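Local coordinates for protein type III effector (PDB 2QHQ) that is of unknown function but belongs to the HopJ family and is probably a type III secretion effector, at residues 79-84 / 105-110. Sequence-based numbering, arbitrary orientation.
Sequences ATLACF and RNFMVT
Chi1 of Phe107 (-175°) sets its ring trans to the amide nitrogen, facing helix 79-83, while Leu81, with CG opposite its carbonyl carbon (chi1 -71°), sends its branch toward helix 102-110, and the two are brought against each other. The pair illustrates how two nearly antiparallel helices, whose segments 79-83 and 105-110 have axes 10.8 Å apart at closest, running at 171°, can pack through few side chains. Leu81 comes in at the edge of the ring: its CG lies in the ring plane, 3.8 Å from CD2 of Phe107, and its CD2 methyl is also near that plane. The same methyl reaches the next residue of the facing helix, Leu81 CD2 standing 3.8 Å from Met108 CG, while the CD1 branch touches that methylene too. Leu81 is thus fitted between consecutive side chains, running at about a right angle to the selenomethionine. Thr80 meets the ring further along, its CB approaching Phe107 CE2 obliquely at 3.9 Å. The threonine meets the ring through CB and CG2, while its OG1 is hydrogen-bonded to Asp76 O. The contact is therefore purely apolar, and it is compact, burying 200 Å² over both sides. Beyond the two segments, Phe107 meets Trp112 edge-to-face and also packs with Phe67, whose ring is inclined to it. Helix 86-92 borders the interface through Tyr88, which touches both Leu81 and Met108, whereas Asn106 ties helix 102-110 to the turn between strands 48-50 and 53-55 by accepting a hydrogen bond from Asn52 N.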
loop_
_atom_site.group_PDB
_atom_site.type_symbol
_atom_site.label_atom_id
_atom_site.label_comp_id
_atom_site.label_asym_id
_atom_site.label_seq_id
_atom_site.Cartn_x
_atom_site.Cartn_y
_atom_site.Cartn_z
ATOM N N ALA B 79 -8.446 -1.883 -8.117
ATOM C CA ALA B 79 -7.410 -2.796 -8.613
ATOM C C ALA B 79 -7.226 -4.006 -7.692
ATOM O O ALA B 79 -6.958 -5.118 -8.149
ATOM C CB ALA B 79 -6.078 -2.073 -8.795
ATOM N N THR B 80 -7.319 -3.770 -6.388
ATOM C CA THR B 80 -7.174 -4.853 -5.400
ATOM C C THR B 80 -8.341 -5.835 -5.521
ATOM O O THR B 80 -8.145 -7.053 -5.577
ATOM C CB THR B 80 -7.069 -4.264 -3.986
ATOM O OG1 THR B 80 -5.969 -3.334 -3.955
ATOM C CG2 THR B 80 -6.824 -5.383 -2.952
ATOM N N LEU B 81 -9.559 -5.314 -5.633
ATOM C CA LEU B 81 -10.707 -6.196 -5.885
ATOM C C LEU B 81 -10.546 -7.002 -7.170
ATOM O O LEU B 81 -10.827 -8.196 -7.187
ATOM C CB LEU B 81 -12.013 -5.403 -5.910
ATOM C CG LEU B 81 -12.486 -4.861 -4.567
ATOM C CD1 LEU B 81 -13.514 -3.753 -4.849
ATOM C CD2 LEU B 81 -13.117 -5.983 -3.732
ATOM N N ALA B 82 -10.037 -6.357 -8.222
ATOM C CA ALA B 82 -9.833 -7.034 -9.505
ATOM C C ALA B 82 -8.859 -8.221 -9.420
ATOM O O ALA B 82 -8.983 -9.186 -10.196
ATOM C CB ALA B 82 -9.373 -6.042 -10.564
ATOM N N CYS B 83 -7.900 -8.150 -8.494
ATOM C CA CYS B 83 -6.945 -9.243 -8.295
ATOM C C CYS B 83 -7.639 -10.536 -7.865
ATOM O O CYS B 83 -7.097 -11.627 -8.067
ATOM C CB CYS B 83 -5.898 -8.856 -7.257
ATOM S SG CYS B 83 -4.677 -7.680 -7.936
ATOM N N PHE B 84 -8.823 -10.419 -7.247
ATOM C CA PHE B 84 -9.588 -11.619 -6.900
ATOM C C PHE B 84 -10.259 -12.287 -8.101
ATOM O O PHE B 84 -10.857 -13.364 -7.942
ATOM C CB PHE B 84 -10.655 -11.339 -5.834
ATOM C CG PHE B 84 -10.102 -11.037 -4.467
ATOM C CD1 PHE B 84 -9.916 -12.067 -3.531
ATOM C CD2 PHE B 84 -9.787 -9.731 -4.105
ATOM C CE1 PHE B 84 -9.442 -11.778 -2.215
ATOM C CE2 PHE B 84 -9.296 -9.439 -2.802
ATOM C CZ PHE B 84 -9.122 -10.451 -1.873
ATOM N N ARG B 105 -16.273 -9.038 0.283
ATOM C CA ARG B 105 -17.503 -8.300 0.567
ATOM C C ARG B 105 -17.271 -7.169 1.567
ATOM O O ARG B 105 -17.815 -6.106 1.396
ATOM C CB ARG B 105 -18.615 -9.238 1.028
ATOM C CG ARG B 105 -19.031 -10.242 -0.044
ATOM C CD ARG B 105 -20.074 -11.237 0.471
ATOM N NE ARG B 105 -20.374 -12.211 -0.588
ATOM C CZ ARG B 105 -21.238 -12.016 -1.584
ATOM N NH1 ARG B 105 -21.937 -10.874 -1.701
ATOM N NH2 ARG B 105 -21.402 -12.973 -2.483
ATOM N N ASN B 106 -16.413 -7.396 2.556
ATOM C CA ASN B 106 -16.075 -6.361 3.523
ATOM C C ASN B 106 -15.234 -5.262 2.921
ATOM O O ASN B 106 -15.457 -4.092 3.185
ATOM C CB ASN B 106 -15.399 -6.936 4.770
ATOM C CG ASN B 106 -16.409 -7.352 5.834
ATOM O OD1 ASN B 106 -16.895 -6.520 6.619
ATOM N ND2 ASN B 106 -16.757 -8.623 5.843
ATOM N N PHE B 107 -14.288 -5.640 2.079
ATOM C CA PHE B 107 -13.376 -4.654 1.507
ATOM C C PHE B 107 -14.138 -3.730 0.550
ATOM O O PHE B 107 -13.809 -2.557 0.434
ATOM C CB PHE B 107 -12.229 -5.371 0.807
ATOM C CG PHE B 107 -11.158 -4.453 0.269
ATOM C CD1 PHE B 107 -10.209 -3.889 1.125
ATOM C CD2 PHE B 107 -11.075 -4.188 -1.098
ATOM C CE1 PHE B 107 -9.196 -3.055 0.616
ATOM C CE2 PHE B 107 -10.064 -3.351 -1.613
ATOM C CZ PHE B 107 -9.129 -2.789 -0.750
HETATM N N MSE B 108 -15.144 -4.267 -0.147
HETATM C CA MSE B 108 -16.035 -3.437 -0.972
HETATM C C MSE B 108 -16.704 -2.298 -0.207
HETATM O O MSE B 108 -17.008 -1.224 -0.778
HETATM C CB MSE B 108 -17.114 -4.337 -1.587
HETATM C CG MSE B 108 -16.665 -5.017 -2.830
HETATM SE SE MSE B 108 -18.072 -6.303 -3.279
HETATM C CE MSE B 108 -19.395 -5.079 -3.988
ATOM N N VAL B 109 -16.955 -2.527 1.074
ATOM C CA VAL B 109 -17.649 -1.545 1.906
ATOM C C VAL B 109 -16.657 -0.529 2.495
ATOM O O VAL B 109 -16.802 0.691 2.300
ATOM C CB VAL B 109 -18.482 -2.235 3.028
ATOM C CG1 VAL B 109 -19.122 -1.174 3.964
ATOM C CG2 VAL B 109 -19.557 -3.177 2.428
ATOM N N THR B 110 -15.627 -1.032 3.170
ATOM C CA THR B 110 -14.733 -0.194 3.985
ATOM C C THR B 110 -13.350 0.060 3.372
ATOM O O THR B 110 -12.582 0.904 3.867
ATOM C CB THR B 110 -14.580 -0.794 5.404
ATOM O OG1 THR B 110 -14.443 -2.217 5.322
ATOM C CG2 THR B 110 -15.822 -0.477 6.252
#